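Local coordinates for GMP reductase (Trypanosoma brucei brucei, PDB 6JIG), which probably catalyses the NADPH-dependent reductive deamination of GMP to IMP and binds guanine nucleotides at a catalytic barrel and at a regulatory CBS module, at residues Val50-Cys58 / Ile397-Ala406; Ser316-Ala324 / Ser424-Gly432. The protein carries 1 engineered substitution. All coordinates share one frame; numbering follows the deposited sequence.

Contact 1: Val50-Cys58 / Ile397-Ala406; sequences VASNMDTVC and IIRGMAGFGA. With 5GP (guanosine-5'-monophosphate), chain B.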
loop_
_atom_site.group_PDB
_atom_site.type_symbol
_atom_site.label_atom_id
_atom_site.label_comp_id
_atom_site.label_asym_id
_atom_site.label_seq_id
_atom_site.Cartn_x
_atom_site.Cartn_y
_atom_site.Cartn_z
ATOM N N VAL A 50 -32.069 21.111 -1.286
ATOM C CA VAL A 50 -31.568 22.460 -1.536
ATOM C C VAL A 50 -30.093 22.350 -1.901
ATOM O O VAL A 50 -29.306 21.762 -1.146
ATOM C CB VAL A 50 -31.756 23.373 -0.316
ATOM C CG1 VAL A 50 -31.281 24.793 -0.626
ATOM C CG2 VAL A 50 -33.220 23.388 0.136
ATOM N N ALA A 51 -29.712 22.898 -3.054
ATOM C CA ALA A 51 -28.297 22.934 -3.416
ATOM C C ALA A 51 -27.566 24.004 -2.614
ATOM O O ALA A 51 -28.039 25.134 -2.485
ATOM C CB ALA A 51 -28.126 23.200 -4.913
ATOM N N SER A 52 -26.392 23.646 -2.099
ATOM C CA SER A 52 -25.639 24.522 -1.216
ATOM C C SER A 52 -25.128 25.764 -1.938
ATOM O O SER A 52 -24.643 25.680 -3.071
ATOM C CB SER A 52 -24.447 23.776 -0.620
ATOM O OG SER A 52 -23.714 24.618 0.251
ATOM N N ASN A 53 -25.186 26.903 -1.245
ATOM C CA ASN A 53 -24.555 28.154 -1.688
ATOM C C ASN A 53 -23.040 28.066 -1.471
ATOM O O ASN A 53 -22.457 28.721 -0.608
ATOM C CB ASN A 53 -25.147 29.349 -0.956
ATOM C CG ASN A 53 -25.219 29.146 0.558
ATOM O OD1 ASN A 53 -25.714 28.121 1.040
ATOM N ND2 ASN A 53 -24.722 30.126 1.311
ATOM N N MET A 54 -22.412 27.224 -2.283
ATOM C CA MET A 54 -20.968 27.086 -2.367
ATOM C C MET A 54 -20.538 27.386 -3.792
ATOM O O MET A 54 -21.259 27.062 -4.741
ATOM C CB MET A 54 -20.530 25.672 -1.975
ATOM C CG MET A 54 -20.775 25.377 -0.513
ATOM S SD MET A 54 -20.493 23.632 -0.160
ATOM C CE MET A 54 -18.766 23.514 -0.649
ATOM N N ASP A 55 -19.360 27.995 -3.947
ATOM C CA ASP A 55 -18.955 28.364 -5.294
ATOM C C ASP A 55 -18.461 27.180 -6.107
ATOM O O ASP A 55 -18.115 27.372 -7.275
ATOM C CB ASP A 55 -17.922 29.500 -5.269
ATOM C CG ASP A 55 -16.572 29.110 -4.653
ATOM O OD1 ASP A 55 -16.397 27.967 -4.180
ATOM O OD2 ASP A 55 -15.674 29.989 -4.663
ATOM N N THR A 56 -18.466 25.967 -5.549
ATOM C CA THR A 56 -18.242 24.754 -6.323
ATOM C C THR A 56 -19.511 23.919 -6.473
ATOM O O THR A 56 -19.449 22.797 -6.987
ATOM C CB THR A 56 -17.133 23.906 -5.687
ATOM O OG1 THR A 56 -17.468 23.627 -4.324
ATOM C CG2 THR A 56 -15.805 24.646 -5.723
ATOM N N VAL A 57 -20.662 24.432 -6.046
ATOM C CA VAL A 57 -21.895 23.653 -6.119
ATOM C C VAL A 57 -22.971 24.381 -6.919
ATOM O O VAL A 57 -23.500 23.835 -7.894
ATOM C CB VAL A 57 -22.407 23.289 -4.708
ATOM C CG1 VAL A 57 -23.748 22.606 -4.810
ATOM C CG2 VAL A 57 -21.407 22.369 -3.982
ATOM N N CYS A 58 -23.308 25.615 -6.541
ATOM C CA CYS A 58 -24.517 26.249 -7.079
ATOM C C CYS A 58 -24.232 27.591 -7.755
ATOM O O CYS A 58 -24.133 28.627 -7.089
ATOM C CB CYS A 58 -25.567 26.422 -5.986
ATOM S SG CYS A 58 -27.191 26.975 -6.684
ATOM N N ILE A 397 -13.306 20.202 -8.487
ATOM C CA ILE A 397 -12.914 20.775 -7.204
ATOM C C ILE A 397 -14.145 20.975 -6.331
ATOM O O ILE A 397 -15.209 21.393 -6.808
ATOM C CB ILE A 397 -12.161 22.103 -7.412
ATOM C CG1 ILE A 397 -10.840 21.866 -8.148
ATOM C CG2 ILE A 397 -11.910 22.802 -6.077
ATOM C CD1 ILE A 397 -9.933 20.870 -7.459
ATOM N N ILE A 398 -14.009 20.655 -5.044
ATOM C CA ILE A 398 -14.927 21.111 -4.006
ATOM C C ILE A 398 -14.087 21.790 -2.930
ATOM O O ILE A 398 -13.000 21.309 -2.584
ATOM C CB ILE A 398 -15.775 19.956 -3.424
ATOM C CG1 ILE A 398 -16.901 20.504 -2.540
ATOM C CG2 ILE A 398 -14.900 18.934 -2.666
ATOM C CD1 ILE A 398 -17.738 19.420 -1.890
ATOM N N ARG A 399 -14.560 22.932 -2.433
ATOM C CA ARG A 399 -13.746 23.696 -1.501
ATOM C C ARG A 399 -14.626 24.443 -0.510
ATOM O O ARG A 399 -15.730 24.895 -0.839
ATOM C CB ARG A 399 -12.819 24.672 -2.240
ATOM C CG ARG A 399 -13.529 25.829 -2.914
ATOM C CD ARG A 399 -12.593 26.528 -3.871
ATOM N NE ARG A 399 -13.228 27.670 -4.518
ATOM C CZ ARG A 399 -12.688 28.334 -5.534
ATOM N NH1 ARG A 399 -11.505 27.957 -6.006
ATOM N NH2 ARG A 399 -13.324 29.367 -6.076
ATOM N N GLY A 400 -14.113 24.572 0.712
ATOM C CA GLY A 400 -14.840 25.287 1.741
ATOM C C GLY A 400 -14.868 26.780 1.477
ATOM O O GLY A 400 -13.924 27.359 0.940
ATOM N N MET A 401 -15.986 27.404 1.859
ATOM C CA MET A 401 -16.157 28.844 1.711
ATOM C C MET A 401 -15.406 29.642 2.773
ATOM O O MET A 401 -15.304 30.868 2.648
ATOM C CB MET A 401 -17.649 29.195 1.737
ATOM C CG MET A 401 -18.441 28.564 0.580
ATOM S SD MET A 401 -18.020 29.284 -1.041
ATOM C CE MET A 401 -19.193 30.650 -1.104
ATOM N N ALA A 402 -14.875 28.982 3.805
ATOM C CA ALA A 402 -13.963 29.608 4.754
ATOM C C ALA A 402 -12.515 29.189 4.518
ATOM O O ALA A 402 -11.654 29.469 5.358
ATOM C CB ALA A 402 -14.382 29.287 6.193
ATOM N N GLY A 403 -12.229 28.518 3.394
ATOM C CA GLY A 403 -10.878 28.125 3.051
ATOM C C GLY A 403 -10.171 29.162 2.185
ATOM O O GLY A 403 -10.733 30.184 1.790
ATOM N N PHE A 404 -8.901 28.871 1.884
ATOM C CA PHE A 404 -8.089 29.824 1.129
ATOM C C PHE A 404 -8.564 29.946 -0.317
ATOM O O PHE A 404 -8.650 31.057 -0.854
ATOM C CB PHE A 404 -6.614 29.417 1.176
ATOM C CG PHE A 404 -5.895 29.885 2.408
ATOM C CD1 PHE A 404 -6.065 31.179 2.877
ATOM C CD2 PHE A 404 -5.047 29.032 3.099
ATOM C CE1 PHE A 404 -5.400 31.612 4.014
ATOM C CE2 PHE A 404 -4.379 29.460 4.237
ATOM C CZ PHE A 404 -4.557 30.752 4.692
ATOM N N GLY A 405 -8.886 28.818 -0.956
ATOM C CA GLY A 405 -9.203 28.844 -2.377
ATOM C C GLY A 405 -10.421 29.693 -2.692
ATOM O O GLY A 405 -10.390 30.535 -3.596
ATOM N N ALA A 406 -11.508 29.491 -1.941
ATOM C CA ALA A 406 -12.731 30.251 -2.183
ATOM C C ALA A 406 -12.553 31.733 -1.863
ATOM O O ALA A 406 -13.198 32.581 -2.492
ATOM C CB ALA A 406 -13.888 29.665 -1.367
HETATM P P 5GP B . -21.670 19.010 2.672
HETATM O O1P 5GP B . -21.235 18.059 3.775
HETATM O O2P 5GP B . -20.609 19.238 1.616
HETATM O O3P 5GP B . -23.045 18.730 2.119
HETATM O "O5'" 5GP B . -21.863 20.372 3.482
HETATM C "C5'" 5GP B . -22.008 21.633 2.847
HETATM C "C4'" 5GP B . -22.182 22.733 3.874
HETATM O "O4'" 5GP B . -20.921 22.977 4.540
HETATM C "C3'" 5GP B . -22.560 24.107 3.335
HETATM O "O3'" 5GP B . -23.939 24.220 3.001
HETATM C "C2'" 5GP B . -22.097 25.053 4.456
HETATM O "O2'" 5GP B . -23.056 25.156 5.501
HETATM C "C1'" 5GP B . -20.895 24.302 5.035
HETATM N N9 5GP B . -19.615 24.906 4.650
HETATM C C8 5GP B . -19.178 25.178 3.411
HETATM N N7 5GP B . -17.930 25.706 3.515
HETATM C C5 5GP B . -17.603 25.729 4.830
HETATM C C6 5GP B . -16.482 26.137 5.540
HETATM O O6 5GP B . -15.495 26.587 4.922
HETATM N N1 5GP B . -16.477 26.039 6.879
HETATM C C2 5GP B . -17.531 25.553 7.550
HETATM N N2 5GP B . -17.495 25.462 8.898
HETATM N N3 5GP B . -18.637 25.132 6.889
HETATM C C4 5GP B . -18.675 25.221 5.539
HETATM O O HOH W 1 -17.100 26.097 -2.752
#
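One wall of the GMP pocket is formed where the loop after strand 49-51 meets the end of strand 393-399 and the turn that follows; Asp-55 and Arg-399 join them by a salt bridge. Arg-399 grips the carboxylate side-on with two nitrogens. NH2 lies 2.8 Å from OD2 of Asp-55, and NE meets OD1 of Asp-55 on its syn side at 3.2 Å. OD2 lies close to the guanidinium plane, but NH2 comes to it from above the carboxylate plane, since the two planes are turned 51° apart. The Arg-399 chain runs extended from CG to NE, and the backbone O of Gly-405 lies 3.6 Å above the centre of its guanidinium plane. OD1 of Asp-55 also accepts from a water, which donates a second time to O of Arg-399 at 2.6 Å and receives the hydroxyl of Thr-56 OG1 at 3.0 Å. This water ties three residues of both segments together.

Residues 50-51 end the first strand of the (beta/alpha)8 barrel, and the loop beyond that strand carries Ser-52 to the nucleotide, where OG hydrogen-bonds to O3' of GMP. Residues 397-399 belong instead to a small antiparallel sheet; the type I turn from Gly-400 to Gly-403 follows it and presents the backbone N of Met-401 to N7 of the base at 3.1 Å and N of Ala-402 to O6.

The Met-401 chain, bent at chi2 and chi3 (-69° and -89°), reaches across to Asp-55, where SD accepts a weak hydrogen bond from N. Met-54 lies against it, CG to CG, at 4.1 Å, and extends its CE to the O of Arg-399 at 3.3 Å and to CG1 of Ile-398. Thr-56 faces the strand, with CB against the O of Ile-397 and CG2 alongside CG of Arg-399.

Contact 2: Ser316-Ala324 / Ser424-Gly432; sequences SIAITRLVA and SLVPEGVEG. Engineered in segment 316-324: Ala-318 (natural residue Cys). With K (potassium ion), chain D; 5GP (guanosine-5'-monophosphate), chain B.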
loop_
_atom_site.group_PDB
_atom_site.type_symbol
_atom_site.label_atom_id
_atom_site.label_comp_id
_atom_site.label_asym_id
_atom_site.label_seq_id
_atom_site.Cartn_x
_atom_site.Cartn_y
_atom_site.Cartn_z
ATOM N N SER A 316 -18.727 18.552 4.693
ATOM C CA SER A 316 -17.657 17.713 4.151
ATOM C C SER A 316 -16.314 18.439 4.118
ATOM O O SER A 316 -15.276 17.856 4.455
ATOM C CB SER A 316 -18.028 17.247 2.742
ATOM O OG SER A 316 -18.116 18.348 1.852
ATOM N N ILE A 317 -16.311 19.704 3.699
ATOM C CA ILE A 317 -15.076 20.471 3.564
ATOM C C ILE A 317 -14.858 21.422 4.747
ATOM O O ILE A 317 -13.944 22.248 4.715
ATOM C CB ILE A 317 -15.029 21.216 2.212
ATOM C CG1 ILE A 317 -16.228 22.149 2.018
ATOM C CG2 ILE A 317 -15.097 20.224 1.060
ATOM C CD1 ILE A 317 -16.410 23.182 3.065
ATOM N N ALA A 318 -15.674 21.313 5.795
ATOM C CA ALA A 318 -15.646 22.224 6.934
ATOM C C ALA A 318 -14.694 21.726 8.016
ATOM O O ALA A 318 -14.679 20.535 8.338
ATOM C CB ALA A 318 -17.046 22.358 7.531
ATOM N N ILE A 319 -13.936 22.654 8.613
ATOM C CA ILE A 319 -13.008 22.306 9.691
ATOM C C ILE A 319 -13.079 23.330 10.820
ATOM O O ILE A 319 -12.126 23.483 11.597
ATOM C CB ILE A 319 -11.560 22.172 9.178
ATOM C CG1 ILE A 319 -11.117 23.449 8.467
ATOM C CG2 ILE A 319 -11.416 20.959 8.255
ATOM C CD1 ILE A 319 -9.649 23.455 8.106
ATOM N N THR A 320 -14.210 24.036 10.908
ATOM C CA THR A 320 -14.527 24.836 12.085
ATOM C C THR A 320 -14.283 24.072 13.383
ATOM O O THR A 320 -13.796 24.635 14.368
ATOM C CB THR A 320 -15.987 25.284 12.003
ATOM O OG1 THR A 320 -16.139 26.198 10.907
ATOM C CG2 THR A 320 -16.451 25.938 13.289
ATOM N N ARG A 321 -14.672 22.800 13.421
ATOM C CA ARG A 321 -14.484 22.021 14.631
ATOM C C ARG A 321 -13.001 21.797 14.920
ATOM O O ARG A 321 -12.625 21.633 16.084
ATOM C CB ARG A 321 -15.253 20.692 14.512
ATOM C CG ARG A 321 -16.766 20.911 14.334
ATOM C CD ARG A 321 -17.567 19.618 14.169
ATOM N NE ARG A 321 -18.993 19.868 13.940
ATOM C CZ ARG A 321 -19.914 18.910 13.875
ATOM N NH1 ARG A 321 -19.566 17.627 14.037
ATOM N NH2 ARG A 321 -21.179 19.233 13.652
ATOM N N LEU A 322 -12.146 21.817 13.892
ATOM C CA LEU A 322 -10.711 21.648 14.116
ATOM C C LEU A 322 -9.997 22.963 14.383
ATOM O O LEU A 322 -8.989 22.967 15.098
ATOM C CB LEU A 322 -10.049 20.964 12.916
ATOM C CG LEU A 322 -10.680 19.627 12.502
ATOM C CD1 LEU A 322 -9.912 19.003 11.351
ATOM C CD2 LEU A 322 -10.756 18.674 13.679
ATOM N N VAL A 323 -10.482 24.070 13.824
ATOM C CA VAL A 323 -9.815 25.359 13.996
ATOM C C VAL A 323 -10.308 26.079 15.245
ATOM O O VAL A 323 -9.512 26.561 16.055
ATOM C CB VAL A 323 -10.000 26.227 12.734
ATOM C CG1 VAL A 323 -9.502 27.632 12.993
ATOM C CG2 VAL A 323 -9.258 25.610 11.561
ATOM N N ALA A 324 -11.626 26.167 15.419
ATOM C CA ALA A 324 -12.206 26.816 16.594
ATOM C C ALA A 324 -12.569 25.843 17.708
ATOM O O ALA A 324 -12.660 26.258 18.868
ATOM C CB ALA A 324 -13.467 27.597 16.194
ATOM N N SER A 424 -5.090 37.856 6.241
ATOM C CA SER A 424 -5.273 37.552 7.656
ATOM C C SER A 424 -6.308 36.444 7.856
ATOM O O SER A 424 -7.058 36.453 8.834
ATOM C CB SER A 424 -5.699 38.806 8.423
ATOM N N LEU A 425 -6.335 35.489 6.928
ATOM C CA LEU A 425 -7.342 34.431 6.926
ATOM C C LEU A 425 -6.849 33.247 7.754
ATOM O O LEU A 425 -5.848 32.609 7.408
ATOM C CB LEU A 425 -7.661 33.998 5.496
ATOM N N VAL A 426 -7.549 32.958 8.846
ATOM C CA VAL A 426 -7.393 31.695 9.565
ATOM C C VAL A 426 -8.440 30.749 8.984
ATOM O O VAL A 426 -9.621 30.829 9.359
ATOM C CB VAL A 426 -7.550 31.882 11.084
ATOM C CG1 VAL A 426 -7.308 30.569 11.834
ATOM C CG2 VAL A 426 -6.588 32.965 11.584
ATOM N N PRO A 427 -8.065 29.868 8.056
ATOM C CA PRO A 427 -9.077 29.123 7.295
ATOM C C PRO A 427 -9.856 28.158 8.177
ATOM O O PRO A 427 -9.320 27.582 9.127
ATOM C CB PRO A 427 -8.248 28.376 6.242
ATOM C CG PRO A 427 -6.900 28.219 6.873
ATOM C CD PRO A 427 -6.693 29.463 7.700
ATOM N N GLU A 428 -11.147 28.003 7.863
ATOM C CA GLU A 428 -12.008 27.012 8.504
ATOM C C GLU A 428 -12.684 26.110 7.474
ATOM O O GLU A 428 -13.704 25.473 7.775
ATOM C CB GLU A 428 -13.045 27.696 9.407
ATOM C CG GLU A 428 -12.433 28.711 10.374
ATOM C CD GLU A 428 -13.239 28.900 11.662
ATOM O OE1 GLU A 428 -14.306 28.265 11.804
ATOM O OE2 GLU A 428 -12.801 29.691 12.532
ATOM N N GLY A 429 -12.120 26.044 6.264
ATOM C CA GLY A 429 -12.516 25.063 5.275
ATOM C C GLY A 429 -11.311 24.635 4.459
ATOM O O GLY A 429 -10.257 25.281 4.476
ATOM N N VAL A 430 -11.473 23.525 3.742
ATOM C CA VAL A 430 -10.387 22.938 2.969
ATOM C C VAL A 430 -10.800 22.850 1.502
ATOM O O VAL A 430 -11.952 23.090 1.141
ATOM C CB VAL A 430 -9.971 21.548 3.497
ATOM C CG1 VAL A 430 -9.497 21.644 4.938
ATOM C CG2 VAL A 430 -11.122 20.555 3.360
ATOM N N GLU A 431 -9.831 22.501 0.658
ATOM C CA GLU A 431 -10.062 22.214 -0.749
ATOM C C GLU A 431 -9.786 20.742 -1.040
ATOM O O GLU A 431 -8.947 20.104 -0.393
ATOM C CB GLU A 431 -9.187 23.098 -1.645
ATOM N N GLY A 432 -10.508 20.206 -2.021
ATOM C CA GLY A 432 -10.330 18.829 -2.439
ATOM C C GLY A 432 -10.986 18.602 -3.784
ATOM O O GLY A 432 -11.536 19.519 -4.400
HETATM K K K D . -16.516 18.648 8.950
HETATM P P 5GP B . -21.670 19.010 2.672
HETATM O O1P 5GP B . -21.235 18.059 3.775
HETATM O O2P 5GP B . -20.609 19.238 1.616
HETATM O O3P 5GP B . -23.045 18.730 2.119
HETATM O "O5'" 5GP B . -21.863 20.372 3.482
HETATM C "C5'" 5GP B . -22.008 21.633 2.847
HETATM C "C4'" 5GP B . -22.182 22.733 3.874
HETATM O "O4'" 5GP B . -20.921 22.977 4.540
HETATM C "C3'" 5GP B . -22.560 24.107 3.335
HETATM O "O3'" 5GP B . -23.939 24.220 3.001
HETATM C "C2'" 5GP B . -22.097 25.053 4.456
HETATM O "O2'" 5GP B . -23.056 25.156 5.501
HETATM C "C1'" 5GP B . -20.895 24.302 5.035
HETATM N N9 5GP B . -19.615 24.906 4.650
HETATM C C8 5GP B . -19.178 25.178 3.411
HETATM N N7 5GP B . -17.930 25.706 3.515
HETATM C C5 5GP B . -17.603 25.729 4.830
HETATM C C6 5GP B . -16.482 26.137 5.540
HETATM O O6 5GP B . -15.495 26.587 4.922
HETATM N N1 5GP B . -16.477 26.039 6.879
HETATM C C2 5GP B . -17.531 25.553 7.550
HETATM N N2 5GP B . -17.495 25.462 8.898
HETATM N N3 5GP B . -18.637 25.132 6.889
HETATM C C4 5GP B . -18.675 25.221 5.539
#
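Ala-318 and Gly-429 form a single antiparallel bridge as a non-hydrogen-bonded pair, their CA atoms 4.5 Å apart, flanked by Val-430 N to Ile-317 O at 2.9 Å and Ile-319 N to Glu-428 O at 3.0 Å. The bridge fastens the catalytic loop of the IMPDH/GMPR family to the segment leading into strand 431-435. Ala-318 is an engineered replacement for the cysteine predicted to form the thioimidate intermediate; its CB lies 3.2 Å from C2 of GMP, while its O binds potassium at 2.7 Å. Gly-313 and Gly-315, with Glu-482, Ser-483 and Gly-484 of the second subunit, complete that site.

The O of Glu-428 has a second donor in N1 of the base, so one carbonyl serves both the bridge and the purine. Thr-320 OG1 accepts from N2 of GMP and donates to Glu-428 OE1, meeting the anti lone pair of the carboxylate; with OG1 beside its own backbone N (chi1 -67°), the hydroxyl stands between ligand and acid. OE2 of Glu-428 is hydrogen-bonded to Ser-453 of the second subunit. Apolar contacts lie beyond: the side chains of Ile-319 and Val-430 cross, CD1 to CG1 at 3.7 Å, and CG1 of Val-323 meets CG1 of Val-426. CG2 of Val-323 lies 3.1 Å from the carbonyl O of Pro-427, which is buried with no polar partner in the model.

Contacts 1 and 2 wrap the same GMP, with centres 12 Å apart. Contact 1 supplies donors to N7 and O6 of the base and to the ribose O3', whereas contact 2 reads N1 and N2, holds the phosphate through Ser-316 and places position 318 near C2. The two share a sheet: the pairing of antiparallel strands 393-399 and 431-435 includes Ile-398 O to Gly-432 N (2.8 Å) and continues one step past their ends with Gly-400 N to Val-430 O (2.7 Å), both probable hydrogen bonds. CZ of Phe-404 packs 3.5 Å from O of Leu-425. A backbone hydrogen bond between Glu-428 and Ala-402 joins the turn at N7 to the residue whose carbonyl binds N1.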